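Local structure of acetyltransferase, GNAT family (3FBU) at residues Y84-V89 / Q105-Y110; I73-Y78 / M115-I120; A122-E127 / R133-I138. The protein binds coenzyme A and probably catalyses transfer of an acetyl group from acetyl-coenzyme A to an as yet unidentified acceptor. One frame throughout, in Å; residues are numbered along the deposited sequence.

Contact 1: Y84-V89 / Q105-Y110; sequences YEIGWV and QATLKY. With COA (coenzyme A), chain C.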
loop_
_atom_site.group_PDB
_atom_site.type_symbol
_atom_site.label_atom_id
_atom_site.label_comp_id
_atom_site.label_asym_id
_atom_site.label_seq_id
_atom_site.Cartn_x
_atom_site.Cartn_y
_atom_site.Cartn_z
ATOM N N TYR A 84 -22.646 8.237 14.965
ATOM C CA TYR A 84 -22.027 9.012 13.892
ATOM C C TYR A 84 -21.240 8.071 12.985
ATOM O O TYR A 84 -20.899 6.943 13.368
ATOM C CB TYR A 84 -21.048 10.044 14.467
ATOM C CG TYR A 84 -21.670 11.371 14.770
ATOM C CD1 TYR A 84 -21.060 12.564 14.340
ATOM C CD2 TYR A 84 -22.866 11.442 15.465
ATOM C CE1 TYR A 84 -21.649 13.782 14.594
ATOM C CE2 TYR A 84 -23.449 12.674 15.738
ATOM C CZ TYR A 84 -22.829 13.826 15.298
ATOM O OH TYR A 84 -23.411 15.063 15.567
ATOM N N GLU A 85 -20.939 8.574 11.793
ATOM C CA GLU A 85 -20.072 7.915 10.844
ATOM C C GLU A 85 -18.809 8.769 10.652
ATOM O O GLU A 85 -18.873 10.033 10.618
ATOM C CB GLU A 85 -20.794 7.732 9.511
ATOM C CG GLU A 85 -19.914 7.206 8.398
ATOM C CD GLU A 85 -20.631 6.947 7.081
ATOM O OE1 GLU A 85 -21.825 7.340 6.918
ATOM O OE2 GLU A 85 -19.970 6.341 6.206
ATOM N N ILE A 86 -17.672 8.090 10.547
ATOM C CA ILE A 86 -16.351 8.722 10.373
ATOM C C ILE A 86 -15.699 8.180 9.092
ATOM O O ILE A 86 -15.913 7.029 8.696
ATOM C CB ILE A 86 -15.434 8.497 11.633
ATOM C CG1 ILE A 86 -14.164 9.402 11.641
ATOM C CG2 ILE A 86 -15.066 7.003 11.775
ATOM C CD1 ILE A 86 -13.418 9.413 13.018
ATOM N N GLY A 87 -14.859 9.029 8.497
ATOM C CA GLY A 87 -14.098 8.729 7.318
ATOM C C GLY A 87 -12.973 9.728 7.178
ATOM O O GLY A 87 -12.796 10.603 8.039
ATOM N N TRP A 88 -12.257 9.643 6.060
ATOM C CA TRP A 88 -10.993 10.368 5.919
ATOM C C TRP A 88 -10.578 10.372 4.466
ATOM O O TRP A 88 -10.724 9.368 3.800
ATOM C CB TRP A 88 -9.905 9.675 6.760
ATOM C CG TRP A 88 -10.104 8.199 6.897
ATOM C CD1 TRP A 88 -9.872 7.231 5.963
ATOM C CD2 TRP A 88 -10.620 7.529 8.041
ATOM N NE1 TRP A 88 -10.206 5.984 6.467
ATOM C CE2 TRP A 88 -10.664 6.141 7.744
ATOM C CE3 TRP A 88 -11.056 7.964 9.292
ATOM C CZ2 TRP A 88 -11.147 5.208 8.642
ATOM C CZ3 TRP A 88 -11.523 7.038 10.178
ATOM C CH2 TRP A 88 -11.555 5.678 9.864
ATOM N N VAL A 89 -10.041 11.500 3.993
ATOM C CA VAL A 89 -9.450 11.610 2.662
ATOM C C VAL A 89 -8.219 12.516 2.809
ATOM O O VAL A 89 -8.336 13.645 3.305
ATOM C CB VAL A 89 -10.414 12.241 1.633
ATOM C CG1 VAL A 89 -9.778 12.239 0.220
ATOM C CG2 VAL A 89 -11.854 11.534 1.662
ATOM N N GLN A 105 -8.315 9.125 15.521
ATOM C CA GLN A 105 -8.296 8.813 16.969
ATOM C C GLN A 105 -8.798 10.005 17.790
ATOM O O GLN A 105 -9.646 9.869 18.679
ATOM C CB GLN A 105 -6.883 8.373 17.426
ATOM C CG GLN A 105 -6.762 7.881 18.887
ATOM C CD GLN A 105 -5.375 7.304 19.213
ATOM O OE1 GLN A 105 -4.501 7.174 18.330
ATOM N NE2 GLN A 105 -5.164 6.951 20.495
ATOM N N ALA A 106 -8.268 11.176 17.468
ATOM C CA ALA A 106 -8.652 12.427 18.109
ATOM C C ALA A 106 -10.129 12.760 17.918
ATOM O O ALA A 106 -10.775 13.259 18.830
ATOM C CB ALA A 106 -7.775 13.571 17.575
ATOM N N THR A 107 -10.667 12.481 16.734
ATOM C CA THR A 107 -12.081 12.686 16.460
ATOM C C THR A 107 -12.969 11.760 17.289
ATOM O O THR A 107 -13.939 12.215 17.867
ATOM C CB THR A 107 -12.365 12.532 14.942
ATOM O OG1 THR A 107 -11.500 13.416 14.203
ATOM C CG2 THR A 107 -13.852 12.838 14.606
ATOM N N LEU A 108 -12.624 10.470 17.375
ATOM C CA LEU A 108 -13.370 9.530 18.220
ATOM C C LEU A 108 -13.425 10.033 19.653
ATOM O O LEU A 108 -14.463 10.027 20.274
ATOM C CB LEU A 108 -12.740 8.122 18.185
ATOM C CG LEU A 108 -12.697 7.358 16.873
ATOM C CD1 LEU A 108 -11.956 6.015 17.028
ATOM C CD2 LEU A 108 -14.070 7.139 16.260
ATOM N N LYS A 109 -12.279 10.461 20.167
ATOM C CA LYS A 109 -12.171 10.955 21.536
ATOM C C LYS A 109 -13.090 12.146 21.788
ATOM O O LYS A 109 -13.825 12.196 22.780
ATOM C CB LYS A 109 -10.714 11.362 21.815
ATOM C CG LYS A 109 -9.723 10.215 21.834
ATOM C CD LYS A 109 -8.232 10.680 22.100
ATOM C CE LYS A 109 -7.192 9.534 22.150
ATOM N NZ LYS A 109 -5.754 9.983 22.382
ATOM N N TYR A 110 -13.064 13.093 20.863
ATOM C CA TYR A 110 -13.976 14.238 20.873
ATOM C C TYR A 110 -15.431 13.800 20.818
ATOM O O TYR A 110 -16.244 14.261 21.610
ATOM C CB TYR A 110 -13.664 15.155 19.715
ATOM C CG TYR A 110 -14.471 16.439 19.665
ATOM C CD1 TYR A 110 -14.102 17.543 20.423
ATOM C CD2 TYR A 110 -15.566 16.556 18.830
ATOM C CE1 TYR A 110 -14.833 18.730 20.369
ATOM C CE2 TYR A 110 -16.301 17.745 18.763
ATOM C CZ TYR A 110 -15.925 18.813 19.537
ATOM O OH TYR A 110 -16.638 19.976 19.461
HETATM N N1A COA C . -1.270 -2.428 1.944
HETATM C C2A COA C . -1.302 -2.722 3.283
HETATM N N3A COA C . -1.217 -1.719 4.211
HETATM C C4A COA C . -1.111 -0.432 3.784
HETATM C C5A COA C . -1.080 -0.113 2.437
HETATM C C6A COA C . -1.180 -1.133 1.494
HETATM N N6A COA C . -1.184 -0.868 0.186
HETATM N N7A COA C . -0.969 1.218 2.333
HETATM C C8A COA C . -0.915 1.755 3.568
HETATM N N9A COA C . -0.996 0.735 4.481
HETATM C C1B COA C . -1.128 0.812 5.941
HETATM C C2B COA C . 0.018 1.571 6.613
HETATM O O2B COA C . 1.160 0.747 6.819
HETATM C C3B COA C . -0.671 1.986 7.894
HETATM O O3B COA C . -0.660 0.924 8.835
HETATM P P3B COA C . 0.489 0.732 9.959
HETATM O O7A COA C . 0.056 -0.260 10.989
HETATM O O8A COA C . 1.744 0.298 9.248
HETATM O O9A COA C . 0.681 2.087 10.605
HETATM C C4B COA C . -2.117 2.263 7.453
HETATM O O4B COA C . -2.319 1.505 6.292
HETATM C C5B COA C . -2.372 3.729 7.128
HETATM O O5B COA C . -2.327 4.443 8.349
HETATM P P1A COA C . -2.079 6.023 8.363
HETATM O O1A COA C . -0.613 6.299 8.077
HETATM O O2A COA C . -2.545 6.581 9.650
HETATM O O3A COA C . -3.046 6.511 7.176
HETATM P P2A COA C . -2.725 7.652 6.082
HETATM O O4A COA C . -2.343 8.925 6.798
HETATM O O5A COA C . -1.692 7.108 5.089
HETATM O O6A COA C . -4.170 7.780 5.369
HETATM C CBP COA C . -6.051 7.070 4.082
HETATM C CCP COA C . -4.996 6.656 5.108
HETATM C CDP COA C . -6.729 8.322 4.667
HETATM C CEP COA C . -6.979 5.857 3.980
HETATM C CAP COA C . -5.372 7.376 2.720
HETATM O OAP COA C . -4.809 6.207 2.146
HETATM C C9P COA C . -6.323 7.924 1.700
HETATM O O9P COA C . -6.695 9.246 1.751
HETATM N N8P COA C . -6.882 7.108 0.800
HETATM C C7P COA C . -7.673 7.632 -0.312
HETATM C C6P COA C . -9.062 8.086 0.102
HETATM C C5P COA C . -9.883 6.933 0.680
HETATM O O5P COA C . -10.033 5.844 0.080
HETATM N N4P COA C . -10.457 7.185 1.838
HETATM C C3P COA C . -11.169 6.141 2.586
HETATM C C2P COA C . -12.587 5.896 2.120
HETATM S S1P COA C . -13.436 4.736 3.234
#

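Contact 2: I73-Y78 / M115-I120; sequences IVFHKY and MKLHRI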
loop_
_atom_site.group_PDB
_atom_site.type_symbol
_atom_site.label_atom_id
_atom_site.label_comp_id
_atom_site.label_asym_id
_atom_site.label_seq_id
_atom_site.Cartn_x
_atom_site.Cartn_y
_atom_site.Cartn_z
ATOM N N ILE A 73 -11.179 15.027 7.648
ATOM C CA ILE A 73 -11.967 14.021 8.348
ATOM C C ILE A 73 -13.444 14.231 8.027
ATOM O O ILE A 73 -13.968 15.369 8.077
ATOM C CB ILE A 73 -11.739 14.118 9.888
ATOM C CG1 ILE A 73 -10.342 13.588 10.276
ATOM C CG2 ILE A 73 -12.867 13.404 10.652
ATOM C CD1 ILE A 73 -10.131 12.071 10.140
ATOM N N VAL A 74 -14.096 13.118 7.703
ATOM C CA VAL A 74 -15.533 13.051 7.529
ATOM C C VAL A 74 -16.121 12.662 8.889
ATOM O O VAL A 74 -15.702 11.675 9.479
ATOM C CB VAL A 74 -15.911 12.023 6.454
ATOM C CG1 VAL A 74 -17.391 12.065 6.160
ATOM C CG2 VAL A 74 -15.111 12.250 5.145
ATOM N N PHE A 75 -17.062 13.457 9.395
ATOM C CA PHE A 75 -17.694 13.145 10.699
ATOM C C PHE A 75 -19.099 13.753 10.780
ATOM O O PHE A 75 -19.244 14.961 10.812
ATOM C CB PHE A 75 -16.797 13.610 11.842
ATOM C CG PHE A 75 -17.154 13.034 13.185
ATOM C CD1 PHE A 75 -17.170 11.667 13.396
ATOM C CD2 PHE A 75 -17.465 13.870 14.234
ATOM C CE1 PHE A 75 -17.461 11.138 14.637
ATOM C CE2 PHE A 75 -17.761 13.333 15.491
ATOM C CZ PHE A 75 -17.770 11.967 15.669
ATOM N N HIS A 76 -20.126 12.901 10.793
ATOM C CA HIS A 76 -21.517 13.355 10.754
ATOM C C HIS A 76 -22.488 12.336 11.333
ATOM O O HIS A 76 -22.191 11.155 11.428
ATOM C CB HIS A 76 -21.954 13.705 9.318
ATOM C CG HIS A 76 -21.823 12.590 8.327
ATOM N ND1 HIS A 76 -22.745 11.573 8.203
ATOM C CD2 HIS A 76 -20.858 12.334 7.408
ATOM C CE1 HIS A 76 -22.369 10.754 7.236
ATOM N NE2 HIS A 76 -21.219 11.186 6.749
ATOM N N LYS A 77 -23.672 12.816 11.684
ATOM C CA LYS A 77 -24.751 11.943 12.142
ATOM C C LYS A 77 -25.052 10.814 11.162
ATOM O O LYS A 77 -25.059 11.014 9.946
ATOM C CB LYS A 77 -26.026 12.772 12.401
ATOM C CG LYS A 77 -25.834 13.817 13.469
ATOM C CD LYS A 77 -27.134 14.600 13.756
ATOM C CE LYS A 77 -26.883 15.688 14.801
ATOM N NZ LYS A 77 -26.116 15.225 16.036
ATOM N N TYR A 78 -25.275 9.622 11.724
ATOM C CA TYR A 78 -25.539 8.403 10.979
ATOM C C TYR A 78 -26.872 7.802 11.375
ATOM O O TYR A 78 -27.673 7.529 10.519
ATOM C CB TYR A 78 -24.417 7.406 11.203
ATOM C CG TYR A 78 -24.602 6.105 10.488
ATOM C CD1 TYR A 78 -24.359 6.015 9.129
ATOM C CD2 TYR A 78 -25.014 4.976 11.158
ATOM C CE1 TYR A 78 -24.513 4.835 8.457
ATOM C CE2 TYR A 78 -25.201 3.781 10.487
ATOM C CZ TYR A 78 -24.931 3.722 9.142
ATOM O OH TYR A 78 -25.092 2.546 8.459
ATOM N N MET A 115 -18.871 15.137 22.868
ATOM C CA MET A 115 -20.206 15.062 22.272
ATOM C C MET A 115 -21.066 13.977 22.908
ATOM O O MET A 115 -22.255 13.909 22.631
ATOM C CB MET A 115 -20.106 14.822 20.765
ATOM C CG MET A 115 -19.431 15.939 20.007
ATOM S SD MET A 115 -19.235 15.728 18.219
ATOM C CE MET A 115 -20.895 15.392 17.690
ATOM N N LYS A 116 -20.471 13.136 23.740
ATOM C CA LYS A 116 -21.200 12.118 24.498
ATOM C C LYS A 116 -21.996 11.186 23.559
ATOM O O LYS A 116 -23.117 10.776 23.859
ATOM C CB LYS A 116 -22.099 12.791 25.550
ATOM C CG LYS A 116 -21.292 13.695 26.477
ATOM C CD LYS A 116 -22.123 14.428 27.507
ATOM C CE LYS A 116 -21.162 15.241 28.419
ATOM N NZ LYS A 116 -21.850 16.089 29.439
ATOM N N LEU A 117 -21.386 10.841 22.432
ATOM C CA LEU A 117 -21.975 9.888 21.496
ATOM C C LEU A 117 -21.932 8.458 22.054
ATOM O O LEU A 117 -21.096 8.138 22.906
ATOM C CB LEU A 117 -21.215 9.923 20.172
ATOM C CG LEU A 117 -21.223 11.232 19.394
ATOM C CD1 LEU A 117 -20.306 11.141 18.132
ATOM C CD2 LEU A 117 -22.625 11.646 19.005
ATOM N N HIS A 118 -22.819 7.603 21.536
ATOM C CA HIS A 118 -22.849 6.199 21.924
ATOM C C HIS A 118 -21.981 5.293 21.059
ATOM O O HIS A 118 -21.367 4.300 21.546
ATOM C CB HIS A 118 -24.283 5.678 21.867
ATOM C CG HIS A 118 -24.375 4.195 22.020
ATOM N ND1 HIS A 118 -23.955 3.538 23.164
ATOM C CD2 HIS A 118 -24.787 3.231 21.159
ATOM C CE1 HIS A 118 -24.132 2.236 23.004
ATOM N NE2 HIS A 118 -24.636 2.022 21.800
ATOM N N ARG A 119 -21.932 5.614 19.777
ATOM C CA ARG A 119 -21.309 4.715 18.811
ATOM C C ARG A 119 -20.825 5.432 17.557
ATOM O O ARG A 119 -21.418 6.337 17.172
ATOM C CB ARG A 119 -22.303 3.624 18.417
ATOM C CG ARG A 119 -21.781 2.467 17.523
ATOM C CD ARG A 119 -22.851 1.367 17.463
ATOM N NE ARG A 119 -22.617 0.302 16.514
ATOM C CZ ARG A 119 -23.219 0.171 15.343
ATOM N NH1 ARG A 119 -22.895 -0.809 14.580
ATOM N NH2 ARG A 119 -24.127 1.013 14.945
ATOM N N ILE A 120 -19.723 4.993 16.966
ATOM C CA ILE A 120 -19.208 5.587 15.738
ATOM C C ILE A 120 -18.888 4.425 14.774
ATOM O O ILE A 120 -18.314 3.400 15.180
ATOM C CB ILE A 120 -17.992 6.506 15.972
ATOM C CG1 ILE A 120 -18.367 7.706 16.882
ATOM C CG2 ILE A 120 -17.422 7.004 14.645
ATOM C CD1 ILE A 120 -17.123 8.479 17.447
#

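Contact 3: A122-E127 / R133-I138; sequences ATCQPE and RVMEKI. With COA (coenzyme A), chain C.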
loop_
_atom_site.group_PDB
_atom_site.type_symbol
_atom_site.label_atom_id
_atom_site.label_comp_id
_atom_site.label_asym_id
_atom_site.label_seq_id
_atom_site.Cartn_x
_atom_site.Cartn_y
_atom_site.Cartn_z
ATOM N N ALA A 122 -17.844 3.176 10.540
ATOM C CA ALA A 122 -17.144 3.495 9.302
ATOM C C ALA A 122 -17.310 2.320 8.330
ATOM O O ALA A 122 -17.503 1.159 8.743
ATOM C CB ALA A 122 -15.654 3.809 9.533
ATOM N N THR A 123 -17.231 2.621 7.038
ATOM C CA THR A 123 -17.315 1.588 6.024
ATOM C C THR A 123 -16.209 1.769 5.004
ATOM O O THR A 123 -15.676 2.889 4.833
ATOM C CB THR A 123 -18.652 1.609 5.247
ATOM O OG1 THR A 123 -18.798 2.851 4.571
ATOM C CG2 THR A 123 -19.815 1.413 6.188
ATOM N N CYS A 124 -15.854 0.675 4.362
ATOM C CA CYS A 124 -14.975 0.761 3.200
ATOM C C CYS A 124 -14.997 -0.515 2.378
ATOM O O CYS A 124 -15.497 -1.545 2.807
ATOM C CB CYS A 124 -13.549 1.083 3.605
ATOM S SG CYS A 124 -12.728 -0.269 4.377
ATOM N N GLN A 125 -14.451 -0.425 1.173
ATOM C CA GLN A 125 -14.269 -1.604 0.332
ATOM C C GLN A 125 -13.130 -2.462 0.879
ATOM O O GLN A 125 -12.116 -1.920 1.328
ATOM C CB GLN A 125 -13.958 -1.185 -1.105
ATOM C CG GLN A 125 -15.196 -0.912 -1.934
ATOM C CD GLN A 125 -16.019 0.216 -1.379
ATOM O OE1 GLN A 125 -15.599 1.373 -1.417
ATOM N NE2 GLN A 125 -17.213 -0.105 -0.850
ATOM N N PRO A 126 -13.274 -3.790 0.829
ATOM C CA PRO A 126 -12.211 -4.699 1.316
ATOM C C PRO A 126 -10.876 -4.519 0.603
ATOM O O PRO A 126 -9.843 -4.777 1.194
ATOM C CB PRO A 126 -12.797 -6.092 1.057
ATOM C CG PRO A 126 -14.295 -5.863 1.123
ATOM C CD PRO A 126 -14.462 -4.557 0.386
ATOM N N GLU A 127 -10.934 -4.027 -0.626
ATOM C CA GLU A 127 -9.757 -3.742 -1.430
ATOM C C GLU A 127 -8.992 -2.511 -0.908
ATOM O O GLU A 127 -7.824 -2.304 -1.269
ATOM C CB GLU A 127 -10.180 -3.500 -2.882
ATOM C CG GLU A 127 -10.788 -4.711 -3.610
ATOM C CD GLU A 127 -12.257 -5.007 -3.248
ATOM O OE1 GLU A 127 -12.957 -4.134 -2.659
ATOM O OE2 GLU A 127 -12.712 -6.143 -3.574
ATOM N N ARG A 133 -7.180 -0.419 7.682
ATOM C CA ARG A 133 -6.106 -0.381 8.655
ATOM C C ARG A 133 -6.219 0.801 9.602
ATOM O O ARG A 133 -5.983 0.651 10.790
ATOM C CB ARG A 133 -4.734 -0.472 7.990
ATOM C CG ARG A 133 -4.368 -1.906 7.609
ATOM C CD ARG A 133 -4.168 -2.788 8.861
ATOM N NE ARG A 133 -3.147 -2.252 9.762
ATOM C CZ ARG A 133 -3.147 -2.313 11.097
ATOM N NH1 ARG A 133 -4.160 -2.825 11.772
ATOM N NH2 ARG A 133 -2.131 -1.799 11.779
ATOM N N VAL A 134 -6.619 1.967 9.114
ATOM C CA VAL A 134 -6.894 3.073 10.029
ATOM C C VAL A 134 -7.984 2.669 11.036
ATOM O O VAL A 134 -7.864 2.895 12.245
ATOM C CB VAL A 134 -7.301 4.322 9.286
ATOM C CG1 VAL A 134 -7.739 5.403 10.295
ATOM C CG2 VAL A 134 -6.170 4.811 8.407
ATOM N N MET A 135 -9.046 2.044 10.535
ATOM C CA MET A 135 -10.161 1.651 11.404
ATOM C C MET A 135 -9.674 0.752 12.538
ATOM O O MET A 135 -10.013 0.967 13.710
ATOM C CB MET A 135 -11.266 0.948 10.595
ATOM C CG MET A 135 -11.942 1.855 9.540
ATOM S SD MET A 135 -13.093 0.996 8.408
ATOM C CE MET A 135 -13.175 2.310 7.221
ATOM N N GLU A 136 -8.846 -0.218 12.193
ATOM C CA GLU A 136 -8.327 -1.153 13.183
ATOM C C GLU A 136 -7.404 -0.455 14.184
ATOM O O GLU A 136 -7.531 -0.651 15.391
ATOM C CB GLU A 136 -7.572 -2.278 12.470
ATOM C CG GLU A 136 -8.520 -3.179 11.632
ATOM C CD GLU A 136 -7.841 -4.310 10.883
ATOM O OE1 GLU A 136 -6.598 -4.270 10.662
ATOM O OE2 GLU A 136 -8.607 -5.207 10.439
ATOM N N LYS A 137 -6.513 0.373 13.674
ATOM C CA LYS A 137 -5.521 1.077 14.498
ATOM C C LYS A 137 -6.169 1.947 15.565
ATOM O O LYS A 137 -5.634 2.107 16.687
ATOM C CB LYS A 137 -4.623 1.954 13.612
ATOM C CG LYS A 137 -3.692 1.171 12.683
ATOM C CD LYS A 137 -3.160 2.030 11.543
ATOM C CE LYS A 137 -2.131 3.101 11.995
ATOM N NZ LYS A 137 -1.177 2.611 13.008
ATOM N N ILE A 138 -7.319 2.542 15.245
ATOM C CA ILE A 138 -7.974 3.427 16.183
ATOM C C ILE A 138 -8.973 2.702 17.101
ATOM O O ILE A 138 -9.637 3.332 17.921
ATOM C CB ILE A 138 -8.641 4.659 15.442
ATOM C CG1 ILE A 138 -9.824 4.226 14.571
ATOM C CG2 ILE A 138 -7.576 5.455 14.666
ATOM C CD1 ILE A 138 -10.419 5.347 13.744
HETATM N N1A COA C . -1.270 -2.428 1.944
HETATM C C2A COA C . -1.302 -2.722 3.283
HETATM N N3A COA C . -1.217 -1.719 4.211
HETATM C C4A COA C . -1.111 -0.432 3.784
HETATM C C5A COA C . -1.080 -0.113 2.437
HETATM C C6A COA C . -1.180 -1.133 1.494
HETATM N N6A COA C . -1.184 -0.868 0.186
HETATM N N7A COA C . -0.969 1.218 2.333
HETATM C C8A COA C . -0.915 1.755 3.568
HETATM N N9A COA C . -0.996 0.735 4.481
HETATM C C1B COA C . -1.128 0.812 5.941
HETATM C C2B COA C . 0.018 1.571 6.613
HETATM O O2B COA C . 1.160 0.747 6.819
HETATM C C3B COA C . -0.671 1.986 7.894
HETATM O O3B COA C . -0.660 0.924 8.835
HETATM P P3B COA C . 0.489 0.732 9.959
HETATM O O7A COA C . 0.056 -0.260 10.989
HETATM O O8A COA C . 1.744 0.298 9.248
HETATM O O9A COA C . 0.681 2.087 10.605
HETATM C C4B COA C . -2.117 2.263 7.453
HETATM O O4B COA C . -2.319 1.505 6.292
HETATM C C5B COA C . -2.372 3.729 7.128
HETATM O O5B COA C . -2.327 4.443 8.349
HETATM P P1A COA C . -2.079 6.023 8.363
HETATM O O1A COA C . -0.613 6.299 8.077
HETATM O O2A COA C . -2.545 6.581 9.650
HETATM O O3A COA C . -3.046 6.511 7.176
HETATM P P2A COA C . -2.725 7.652 6.082
HETATM O O4A COA C . -2.343 8.925 6.798
HETATM O O5A COA C . -1.692 7.108 5.089
HETATM O O6A COA C . -4.170 7.780 5.369
HETATM C CBP COA C . -6.051 7.070 4.082
HETATM C CCP COA C . -4.996 6.656 5.108
HETATM C CDP COA C . -6.729 8.322 4.667
HETATM C CEP COA C . -6.979 5.857 3.980
HETATM C CAP COA C . -5.372 7.376 2.720
HETATM O OAP COA C . -4.809 6.207 2.146
HETATM C C9P COA C . -6.323 7.924 1.700
HETATM O O9P COA C . -6.695 9.246 1.751
HETATM N N8P COA C . -6.882 7.108 0.800
HETATM C C7P COA C . -7.673 7.632 -0.312
HETATM C C6P COA C . -9.062 8.086 0.102
HETATM C C5P COA C . -9.883 6.933 0.680
HETATM O O5P COA C . -10.033 5.844 0.080
HETATM N N4P COA C . -10.457 7.185 1.838
HETATM C C3P COA C . -11.169 6.141 2.586
HETATM C C2P COA C . -12.587 5.896 2.120
HETATM S S1P COA C . -13.436 4.736 3.234
#

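Contact 1: Y84-V89 / Q105-Y110
Thr107 and Leu108 of helix 99-114 receive Ile86 of strand 83-90, joining the first strand and the helix of the beta-alpha-beta unit that the GNAT fold completes with strand 119-124. Helical i to i+4 bonds run from Lys109 N to Gln105 O (3.1 Å) and from Tyr110 N to Ala106 O (3.1 Å); no hydrogen bond crosses to the strand, and the contact is apolar. At Thr107 the two branches divide the work. OG1, at chi1 -54°, turns back along the helix to bond Ala103 O, while the methyl CG2 lies anti to the residue's own nitrogen and meets Ile86 CD1 at 3.8 Å. Ile86 reaches out through a fully extended CG1-CD1 arm, the two side chains cross obliquely, and Thr107 CB is likewise 3.8 Å from Ile86 CD1. One residue on, Leu108 points its CB past the strand, yet its CD2 swings back and touches Ile86 CD1 at 4.0 Å. A single methyl group is therefore held against two successive residues of the helix. Farther along the strand, Trp88 belongs to the coenzyme A pocket, its NE1 hydrogen-bonded to Ser131 OG. The coenzyme's geminal methyl CDP lies oblique to the indole, 3.6 Å from Trp88 CD1, and its partner CEP is 3.8 Å from the same CD1. The strand backbone itself grips the pantetheine arm, with coenzyme N4P donating to Trp88 O across 2.9 Å at an N-H...O angle of 148°.

Contact 2: I73-Y78 / M115-I120
With chi1 at -165°, Phe75 carries its ring away from its own backbone nitrogen and out toward the segment 115-120, where Met115, CG beside its backbone nitrogen (chi1 -63°) and SD carried on by an extended chi2 (179°), brings its sulfur to the ring. The result is a Met-aromatic contact between strand 68-79 of the mixed GNAT sheet and the connection that leads from helix 99-114 into strand 119-124. Strand 83-90 lies between those two strands in the sheet.

The sulfur approaches in the plane of the ring, at its edge: SD of Met115 is 3.9 Å from Phe75 CE2, the thioether and the ring running alongside each other with opposite headings. Leu117 reaches in from the opposite direction and places CD1 3.6 Å from Phe75 CZ, the closest approach of the contact. The side chain of Ile120, the second residue of its strand, runs roughly perpendicular to that of Phe75; its CD1 lies at the ring edge, 3.9 Å from Phe75 CE1, and CG2 follows at 4.1 Å from the same carbon. Three aliphatic or thioether side chains thus gather round the far end of one aromatic ring, and no hydrogen bond crosses between the segments.

Neighbouring elements complete this apolar cluster. Tyr84 of strand 83-90 meets the Phe75 ring and also touches Met115 and Leu117, while Thr107 of helix 99-114 and Phe59 of strand 58-63 pack on Phe75 as well. Along strand 68-79 the next residue makes a local polar link instead: His76 ND1 donates to Lys77 O over 3.0 Å, nearly straight and in the imidazole plane, though arriving from above the carbonyl plane.

Contact 3: A122-E127 / R133-I138
Met135 stretches from helix 129-137 to Ala122, Thr123 and Cys124 of strand 119-124, and its methyl makes most of this contact. The side chain leaves the helix with CG beside the backbone nitrogen and then runs extended, chi3 at -165°, which carries CE to the strand. There CE meets Ala122 CB at 3.7 Å and Cys124 CB at 3.8 Å, two side chains that point the same way from alternate strand positions, and lies 3.5 Å from Thr123 O between them. Cys124 holds SG between its nitrogen and carbonyl carbon (chi1 73°), which leaves SG 3.9 Å from Met135 CE, so that both CB and SG border that methyl.

The strand also borders the end of the pantetheine arm. Coenzyme S1P lies close to Thr123 O and packs on Cys124 CB, so this part of the GNAT fold lines the place where the thiol of the bound coenzyme lies.

On the helix, Arg133 folds back through bends at chi2 and chi3 and offers the edge of its guanidinium to two acceptors in its plane. NH2 bonds the 3'-phosphate oxygen O7A of the coenzyme at 2.8 Å, while NH1 forms a salt bridge with Glu136 OE1 at 3.0 Å, one turn along, using that oxygen's anti lone pair. This double tie probably fixes the guanidinium's rotation. Lys137, curled at chi3 and chi4, brings NZ to O9A of the same phosphate at 3.1 Å, so two positive groups share the anion.

The axes of 122-124 and 133-137 approach to 9.9 Å and run broadly antiparallel, at 150°. Strand 155-165 flanks the pair through Tyr162, which touches Met135 and bonds Glu136 OE2, and Trp88 of strand 83-90 packs on Val134 and Met135, while Ile138 leans on helix 99-114.

How the contacts relate
From the N terminus, strand 68-79 opens contact 2, and the chain turns back as strand 83-90 to open contact 1. Contact 1 closes first, when helix 99-114 returns to that strand, and is therefore nested inside the longer loop that contact 2 closes at 115-120. Contact 3 follows in series on the same strand, 119-124, and closes a short loop with helix 129-137; none of the three loops cross. Contacts 1 and 2 meet through neighbouring strands 68-79 and 83-90, where Tyr84 OH lies 2.7 Å from Lys77 NZ. Contacts 1 and 3 share the coenzyme and meet where Trp88 CZ2 packs 3.6 Å from Met135 CG.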